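Local coordinates for protein AgaA (Rhizobium radiobacter, PDB 6HLX) that binds the opine agropinic acid in the periplasm as the solute-binding component of an ABC transporter that imports it into the bacterium, at residues G238-F249 with G370-G381. Residues are numbered along the deposited sequence; the frame is centred on the assembly and turned at random.
Sequences GPFMGLQFNTKF and GDYDFTVMGSLG. With G9Z (agropinic acid), chain E; EDO (1,2-ethanediol), chain B.
Gln244 and Met377 cross at about a right angle, the methionine SD 3.7 Å from Gln244 CG. Met377 runs out extended, CG opposite the backbone N (chi1 169°), turning only at chi3 to bring its methyl over Gly242, which has no side chain and leaves CE its place. The same CE reaches CE1 of Phe240 at 3.8 Å, SD lies at that ring's edge, a Met-aromatic contact, and Ser379 O over one face. Strands 240-245 and 374-379 pair antiparallel in a mixed six-stranded sheet in one lobe of this periplasmic binding protein, by reciprocal backbone bonds of Phe240 with Ser379, Gly242 with Met377 and Gln244 with Thr375; Gln244, Met377, Gly378 and Ser379 line the agropinic acid pocket. The ligand donates from OAS to Gln244 OE1 (2.6 Å) and from OAP to Gly378 O, where no side chain crowds its carboxylate. Gln244 NE2 bonds to the carbonyls of Thr402 and Asn404, fixing the amide's rotation with OE1 toward the ligand. On the face opposite Phe240, Gln244 and Met377, Met241 CE meets Val376 CG1 at 3.6 Å, and the Phe245 and Phe374 rings run nearly parallel (17°) but slid apart, Leu243 CD2 against Phe374 CD2. Asn246 ND2 donates to Tyr372 O (3.1 Å) while OD1 accepts from Lys248 N, an Asx turn; Asp373 lays CB over the Phe249 ring (CH-pi), its carboxylate stacked toward the rim, planes 22° apart, OD2 held by Arg325 N.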
ATOM      1  N   GLY A 238      -5.578   5.946   8.674  1.00 26.46           N
ATOM      2  CA  GLY A 238      -5.836   4.764   7.851  1.00 23.49           C
ATOM      3  C   GLY A 238      -5.006   3.519   8.092  1.00 23.76           C
ATOM      4  O   GLY A 238      -5.586   2.426   8.145  1.00 22.82           O
ATOM      5  N   PRO A 239      -3.663   3.617   8.196  1.00 18.77           N
ATOM      6  CA  PRO A 239      -2.866   2.383   8.312  1.00 18.16           C
ATOM      7  C   PRO A 239      -2.871   1.757   9.685  1.00 20.88           C
ATOM      8  O   PRO A 239      -3.210   2.394  10.683  1.00 20.12           O
ATOM      9  CB  PRO A 239      -1.436   2.815   7.912  1.00 19.26           C
ATOM     10  CG  PRO A 239      -1.568   4.264   7.361  1.00 22.53           C
ATOM     11  CD  PRO A 239      -2.780   4.806   8.097  1.00 19.83           C
ATOM     12  N   PHE A 240      -2.459   0.493   9.722  1.00 19.01           N
ATOM     13  CA  PHE A 240      -2.318  -0.244  10.976  1.00 17.88           C
ATOM     14  C   PHE A 240      -0.862  -0.750  11.085  1.00 22.25           C
ATOM     15  O   PHE A 240      -0.145  -0.851  10.069  1.00 22.23           O
ATOM     16  CB  PHE A 240      -3.314  -1.430  11.051  1.00 19.30           C
ATOM     17  CG  PHE A 240      -3.396  -2.266   9.788  1.00 19.87           C
ATOM     18  CD1 PHE A 240      -2.379  -3.163   9.454  1.00 20.13           C
ATOM     19  CD2 PHE A 240      -4.493  -2.168   8.940  1.00 20.98           C
ATOM     20  CE1 PHE A 240      -2.444  -3.915   8.268  1.00 21.56           C
ATOM     21  CE2 PHE A 240      -4.566  -2.939   7.767  1.00 21.77           C
ATOM     22  CZ  PHE A 240      -3.537  -3.799   7.432  1.00 19.79           C
ATOM     23  N   MET A 241      -0.452  -1.079  12.308  1.00 20.07           N
ATOM     24  CA  MET A 241       0.837  -1.709  12.627  1.00 18.42           C
ATOM     25  C   MET A 241       0.540  -3.118  13.109  1.00 21.67           C
ATOM     26  O   MET A 241      -0.377  -3.320  13.906  1.00 22.03           O
ATOM     27  CB  MET A 241       1.615  -0.961  13.735  1.00 20.02           C
ATOM     28  CG  MET A 241       2.036   0.457  13.343  1.00 22.53           C
ATOM     29  SD  MET A 241       3.086   0.538  11.886  1.00 23.45           S
ATOM     30  CE  MET A 241       4.539  -0.276  12.483  1.00 22.23           C
ATOM     31  N   GLY A 242       1.351  -4.075  12.690  1.00 20.68           N
ATOM     32  CA  GLY A 242       1.165  -5.465  13.106  1.00 20.44           C
ATOM     33  C   GLY A 242       2.338  -6.321  12.694  1.00 21.88           C
ATOM     34  O   GLY A 242       3.461  -5.819  12.584  1.00 20.18           O
ATOM     35  N   LEU A 243       2.094  -7.625  12.487  1.00 18.97           N
ATOM     36  CA  LEU A 243       3.159  -8.537  12.082  1.00 19.14           C
ATOM     37  C   LEU A 243       2.685  -9.469  10.987  1.00 22.28           C
ATOM     38  O   LEU A 243       1.554  -9.961  11.042  1.00 21.89           O
ATOM     39  CB  LEU A 243       3.593  -9.408  13.290  1.00 19.74           C
ATOM     40  CG  LEU A 243       4.344  -8.706  14.435  1.00 22.87           C
ATOM     41  CD1 LEU A 243       4.369  -9.590  15.672  1.00 23.46           C
ATOM     42  CD2 LEU A 243       5.807  -8.371  14.019  1.00 23.34           C
ATOM     43  N   GLN A 244       3.593  -9.766  10.059  1.00 18.66           N
ATOM     44  CA  GLN A 244       3.457 -10.788   9.018  1.00 18.48           C
ATOM     45  C   GLN A 244       4.449 -11.866   9.422  1.00 21.53           C
ATOM     46  O   GLN A 244       5.573 -11.545   9.834  1.00 20.85           O
ATOM     47  CB  GLN A 244       3.837 -10.236   7.631  1.00 18.83           C
ATOM     48  CG  GLN A 244       2.786  -9.298   7.083  1.00 18.01           C
ATOM     49  CD  GLN A 244       3.341  -8.400   6.025  1.00 22.22           C
ATOM     50  OE1 GLN A 244       3.568  -7.218   6.286  1.00 22.28           O
ATOM     51  NE2 GLN A 244       3.606  -8.934   4.823  1.00 19.86           N
ATOM     52  N   PHE A 245       4.038 -13.126   9.319  1.00 17.82           N
ATOM     53  CA  PHE A 245       4.864 -14.275   9.715  1.00 18.17           C
ATOM     54  C   PHE A 245       5.206 -15.159   8.525  1.00 22.35           C
ATOM     55  O   PHE A 245       4.306 -15.517   7.746  1.00 21.84           O
ATOM     56  CB  PHE A 245       4.084 -15.149  10.731  1.00 20.62           C
ATOM     57  CG  PHE A 245       3.656 -14.438  11.996  1.00 21.61           C
ATOM     58  CD1 PHE A 245       2.434 -13.786  12.067  1.00 22.47           C
ATOM     59  CD2 PHE A 245       4.473 -14.426  13.118  1.00 22.68           C
ATOM     60  CE1 PHE A 245       2.032 -13.143  13.244  1.00 22.53           C
ATOM     61  CE2 PHE A 245       4.075 -13.770  14.286  1.00 24.65           C
ATOM     62  CZ  PHE A 245       2.873 -13.100  14.326  1.00 22.56           C
ATOM     63  N   ASN A 246       6.468 -15.603   8.431  1.00 20.44           N
ATOM     64  CA  ASN A 246       6.809 -16.583   7.411  1.00 20.96           C
ATOM     65  C   ASN A 246       6.432 -17.936   8.024  1.00 22.88           C
ATOM     66  O   ASN A 246       7.095 -18.408   8.970  1.00 22.06           O
ATOM     67  CB  ASN A 246       8.292 -16.547   7.073  1.00 21.66           C
ATOM     68  CG  ASN A 246       8.662 -17.467   5.954  1.00 28.08           C
ATOM     69  OD1 ASN A 246       8.018 -18.496   5.732  1.00 25.89           O
ATOM     70  ND2 ASN A 246       9.708 -17.109   5.209  1.00 25.26           N
ATOM     71  N   THR A 247       5.376 -18.562   7.482  1.00 21.29           N
ATOM     72  CA  THR A 247       4.865 -19.820   8.039  1.00 22.49           C
ATOM     73  C   THR A 247       5.776 -21.039   7.774  1.00 26.82           C
ATOM     74  O   THR A 247       5.492 -22.131   8.310  1.00 27.02           O
ATOM     75  CB  THR A 247       3.419 -20.078   7.625  1.00 27.13           C
ATOM     76  OG1 THR A 247       3.378 -20.391   6.241  1.00 27.79           O
ATOM     77  CG2 THR A 247       2.469 -18.931   7.993  1.00 23.43           C
ATOM     78  N   LYS A 248       6.891 -20.859   7.031  1.00 24.73           N
ATOM     79  CA  LYS A 248       7.906 -21.928   6.868  1.00 26.58           C
ATOM     80  C   LYS A 248       8.848 -21.955   8.081  1.00 31.08           C
ATOM     81  O   LYS A 248       9.559 -22.946   8.290  1.00 31.48           O
ATOM     82  CB  LYS A 248       8.674 -21.825   5.542  1.00 29.32           C
ATOM     83  CG  LYS A 248       7.854 -22.346   4.375  1.00 40.25           C
ATOM     84  CD  LYS A 248       8.652 -22.468   3.089  1.00 46.26           C
ATOM     85  CE  LYS A 248       7.897 -23.303   2.077  1.00 56.09           C
ATOM     86  NZ  LYS A 248       8.591 -23.345   0.763  1.00 67.30           N
ATOM     87  N   PHE A 249       8.806 -20.892   8.923  1.00 26.73           N
ATOM     88  CA  PHE A 249       9.563 -20.869  10.181  1.00 26.49           C
ATOM     89  C   PHE A 249       8.664 -21.667  11.117  1.00 29.34           C
ATOM     90  O   PHE A 249       7.559 -21.219  11.448  1.00 28.09           O
ATOM     91  CB  PHE A 249       9.816 -19.430  10.677  1.00 27.15           C
ATOM     92  CG  PHE A 249      10.622 -19.354  11.958  1.00 28.60           C
ATOM     93  CD1 PHE A 249      11.984 -19.639  11.962  1.00 32.52           C
ATOM     94  CD2 PHE A 249      10.022 -18.983  13.154  1.00 30.57           C
ATOM     95  CE1 PHE A 249      12.727 -19.564  13.150  1.00 34.09           C
ATOM     96  CE2 PHE A 249      10.763 -18.905  14.339  1.00 33.62           C
ATOM     97  CZ  PHE A 249      12.108 -19.199  14.331  1.00 32.49           C
ATOM     98  N   GLY A 370      10.326 -13.266   0.844  1.00 28.80           N
ATOM     99  CA  GLY A 370      10.034 -13.993   2.083  1.00 28.14           C
ATOM    100  C   GLY A 370      11.297 -14.331   2.856  1.00 30.88           C
ATOM    101  O   GLY A 370      11.315 -15.279   3.643  1.00 30.01           O
ATOM    102  N   ASP A 371      12.375 -13.541   2.648  1.00 26.72           N
ATOM    103  CA  ASP A 371      13.657 -13.755   3.314  1.00 26.75           C
ATOM    104  C   ASP A 371      13.633 -13.193   4.746  1.00 28.31           C
ATOM    105  O   ASP A 371      14.366 -12.257   5.080  1.00 27.58           O
ATOM    106  CB  ASP A 371      14.810 -13.170   2.482  1.00 28.56           C
ATOM    107  CG  ASP A 371      16.189 -13.496   3.022  1.00 34.91           C
ATOM    108  OD1 ASP A 371      16.295 -14.403   3.898  1.00 34.23           O
ATOM    109  OD2 ASP A 371      17.160 -12.836   2.590  1.00 38.78           O
ATOM    110  N   TYR A 372      12.781 -13.780   5.593  1.00 23.76           N
ATOM    111  CA  TYR A 372      12.618 -13.355   6.979  1.00 22.80           C
ATOM    112  C   TYR A 372      11.851 -14.419   7.753  1.00 25.26           C
ATOM    113  O   TYR A 372      11.226 -15.271   7.123  1.00 25.05           O
ATOM    114  CB  TYR A 372      11.865 -11.999   7.033  1.00 23.57           C
ATOM    115  CG  TYR A 372      10.444 -11.987   6.494  1.00 23.02           C
ATOM    116  CD1 TYR A 372       9.363 -12.308   7.315  1.00 24.24           C
ATOM    117  CD2 TYR A 372      10.164 -11.530   5.203  1.00 23.08           C
ATOM    118  CE1 TYR A 372       8.049 -12.208   6.861  1.00 23.29           C
ATOM    119  CE2 TYR A 372       8.851 -11.468   4.723  1.00 22.67           C
ATOM    120  CZ  TYR A 372       7.794 -11.796   5.561  1.00 24.36           C
ATOM    121  OH  TYR A 372       6.488 -11.660   5.141  1.00 21.91           O
ATOM    122  N   ASP A 373      11.864 -14.339   9.108  1.00 22.62           N
ATOM    123  CA  ASP A 373      11.107 -15.230  10.018  1.00 21.74           C
ATOM    124  C   ASP A 373       9.750 -14.521  10.265  1.00 23.74           C
ATOM    125  O   ASP A 373       8.690 -15.109  10.069  1.00 23.39           O
ATOM    126  CB  ASP A 373      11.865 -15.411  11.343  1.00 22.54           C
ATOM    127  CG  ASP A 373      13.218 -16.105  11.222  1.00 29.73           C
ATOM    128  OD1 ASP A 373      13.432 -16.813  10.222  1.00 28.85           O
ATOM    129  OD2 ASP A 373      14.068 -15.916  12.125  1.00 30.57           O
ATOM    130  N   PHE A 374       9.807 -13.240  10.655  1.00 20.65           N
ATOM    131  CA  PHE A 374       8.630 -12.366  10.765  1.00 19.48           C
ATOM    132  C   PHE A 374       9.032 -10.938  10.556  1.00 22.02           C
ATOM    133  O   PHE A 374      10.221 -10.624  10.620  1.00 22.44           O
ATOM    134  CB  PHE A 374       7.773 -12.581  12.031  1.00 20.95           C
ATOM    135  CG  PHE A 374       8.274 -12.202  13.408  1.00 22.26           C
ATOM    136  CD1 PHE A 374       9.617 -12.383  13.758  1.00 23.85           C
ATOM    137  CD2 PHE A 374       7.375 -11.829  14.411  1.00 23.03           C
ATOM    138  CE1 PHE A 374      10.052 -12.148  15.069  1.00 23.58           C
ATOM    139  CE2 PHE A 374       7.812 -11.592  15.722  1.00 24.09           C
ATOM    140  CZ  PHE A 374       9.149 -11.754  16.039  1.00 22.86           C
ATOM    141  N   THR A 375       8.069 -10.085  10.174  1.00 19.24           N
ATOM    142  CA  THR A 375       8.389  -8.682   9.853  1.00 18.75           C
ATOM    143  C   THR A 375       7.350  -7.742  10.393  1.00 22.04           C
ATOM    144  O   THR A 375       6.174  -8.114  10.478  1.00 20.42           O
ATOM    145  CB  THR A 375       8.609  -8.479   8.328  1.00 21.64           C
ATOM    146  OG1 THR A 375       9.055  -7.135   8.060  1.00 21.87           O
ATOM    147  CG2 THR A 375       7.331  -8.734   7.475  1.00 21.78           C
ATOM    148  N   VAL A 376       7.805  -6.556  10.828  1.00 20.12           N
ATOM    149  CA  VAL A 376       6.900  -5.483  11.249  1.00 19.16           C
ATOM    150  C   VAL A 376       6.088  -5.090   9.992  1.00 21.35           C
ATOM    151  O   VAL A 376       6.649  -4.838   8.914  1.00 21.09           O
ATOM    152  CB  VAL A 376       7.672  -4.280  11.834  1.00 22.30           C
ATOM    153  CG1 VAL A 376       6.763  -3.065  12.021  1.00 22.02           C
ATOM    154  CG2 VAL A 376       8.332  -4.673  13.162  1.00 21.81           C
ATOM    155  N   MET A 377       4.766  -5.022  10.152  1.00 19.27           N
ATOM    156  CA  MET A 377       3.851  -4.691   9.062  1.00 17.79           C
ATOM    157  C   MET A 377       3.272  -3.315   9.365  1.00 21.61           C
ATOM    158  O   MET A 377       2.634  -3.145  10.395  1.00 21.76           O
ATOM    159  CB  MET A 377       2.706  -5.759   9.036  1.00 19.20           C
ATOM    160  CG  MET A 377       1.529  -5.405   8.109  1.00 21.88           C
ATOM    161  SD  MET A 377       0.269  -6.708   8.048  1.00 23.57           S
ATOM    162  CE  MET A 377      -0.396  -6.670   9.785  1.00 21.51           C
ATOM    163  N   GLY A 378       3.517  -2.359   8.477  1.00 19.77           N
ATOM    164  CA  GLY A 378       2.955  -1.009   8.512  1.00 19.71           C
ATOM    165  C   GLY A 378       2.200  -0.899   7.209  1.00 22.08           C
ATOM    166  O   GLY A 378       2.823  -0.780   6.155  1.00 19.50           O
ATOM    167  N   SER A 379       0.870  -1.098   7.223  1.00 18.14           N
ATOM    168  CA  SER A 379       0.174  -1.218   5.940  1.00 18.24           C
ATOM    169  C   SER A 379      -1.299  -0.912   6.019  1.00 19.85           C
ATOM    170  O   SER A 379      -1.755  -0.333   7.006  1.00 18.72           O
ATOM    171  CB  SER A 379       0.411  -2.603   5.329  1.00 19.02           C
ATOM    172  OG  SER A 379       0.211  -2.563   3.917  1.00 19.87           O
ATOM    173  N   LEU A 380      -2.031  -1.223   4.944  1.00 16.95           N
ATOM    174  CA  LEU A 380      -3.474  -0.914   4.878  1.00 16.56           C
ATOM    175  C   LEU A 380      -4.079  -1.750   3.777  1.00 19.12           C
ATOM    176  O   LEU A 380      -3.336  -2.422   3.040  1.00 19.33           O
ATOM    177  CB  LEU A 380      -3.677   0.595   4.596  1.00 16.99           C
ATOM    178  CG  LEU A 380      -2.659   1.319   3.704  1.00 20.39           C
ATOM    179  CD1 LEU A 380      -2.690   0.816   2.247  1.00 20.79           C
ATOM    180  CD2 LEU A 380      -2.918   2.833   3.722  1.00 21.71           C
ATOM    181  N   GLY A 381      -5.402  -1.767   3.699  1.00 18.63           N
ATOM    182  CA  GLY A 381      -6.058  -2.480   2.609  1.00 18.73           C
ATOM    183  C   GLY A 381      -5.724  -1.742   1.321  1.00 22.79           C
ATOM    184  O   GLY A 381      -5.747  -0.504   1.269  1.00 22.50           O
TER
HETATM  185  OAM G9Z E 604       6.583   2.290   2.075  1.00 19.83           O
HETATM  186  CAB G9Z E 604       6.624   2.226   3.311  1.00 20.73           C
HETATM  187  CAC G9Z E 604       7.647   2.827   4.073  1.00 21.35           C
HETATM  188  CB  G9Z E 604       7.307   2.525   5.565  1.00 20.86           C
HETATM  189  CA  G9Z E 604       6.131   1.564   5.516  1.00 19.50           C
HETATM  190  C   G9Z E 604       5.060   2.017   6.350  1.00 21.29           C
HETATM  191  O   G9Z E 604       4.239   2.853   5.884  1.00 20.70           O
HETATM  192  N   G9Z E 604       5.788   1.482   4.059  1.00 18.24           N
HETATM  193  CAG G9Z E 604       4.583   0.749   3.510  1.00 18.29           C
HETATM  194  CAH G9Z E 604       4.868  -0.751   3.419  1.00 20.27           C
HETATM  195  OAP G9Z E 604       5.071  -1.214   4.754  1.00 20.84           O
HETATM  196  CAI G9Z E 604       3.723  -1.532   2.768  1.00 20.24           C
HETATM  197  OAQ G9Z E 604       3.246  -0.796   1.613  1.00 19.16           O
HETATM  198  CAJ G9Z E 604       4.197  -2.935   2.258  1.00 19.85           C
HETATM  199  OAR G9Z E 604       3.090  -3.624   1.650  1.00 20.34           O
HETATM  200  CAK G9Z E 604       4.894  -3.847   3.297  1.00 19.14           C
HETATM  201  OAT G9Z E 604       5.516  -4.957   2.621  1.00 20.09           O
HETATM  202  CAL G9Z E 604       3.941  -4.318   4.406  1.00 19.08           C
HETATM  203  OAS G9Z E 604       4.679  -5.049   5.411  1.00 20.39           O
HETATM  204  OXT G9Z E 604       5.009   1.581   7.533  1.00 20.87           O
HETATM  205  C1  EDO B 628      12.290 -20.204   6.788  1.00 62.16           C
HETATM  206  O1  EDO B 628      12.786 -20.988   7.855  1.00 64.18           O
HETATM  207  C2  EDO B 628      11.601 -18.946   7.367  1.00 60.69           C
HETATM  208  O2  EDO B 628      12.550 -18.101   7.997  1.00 57.50           O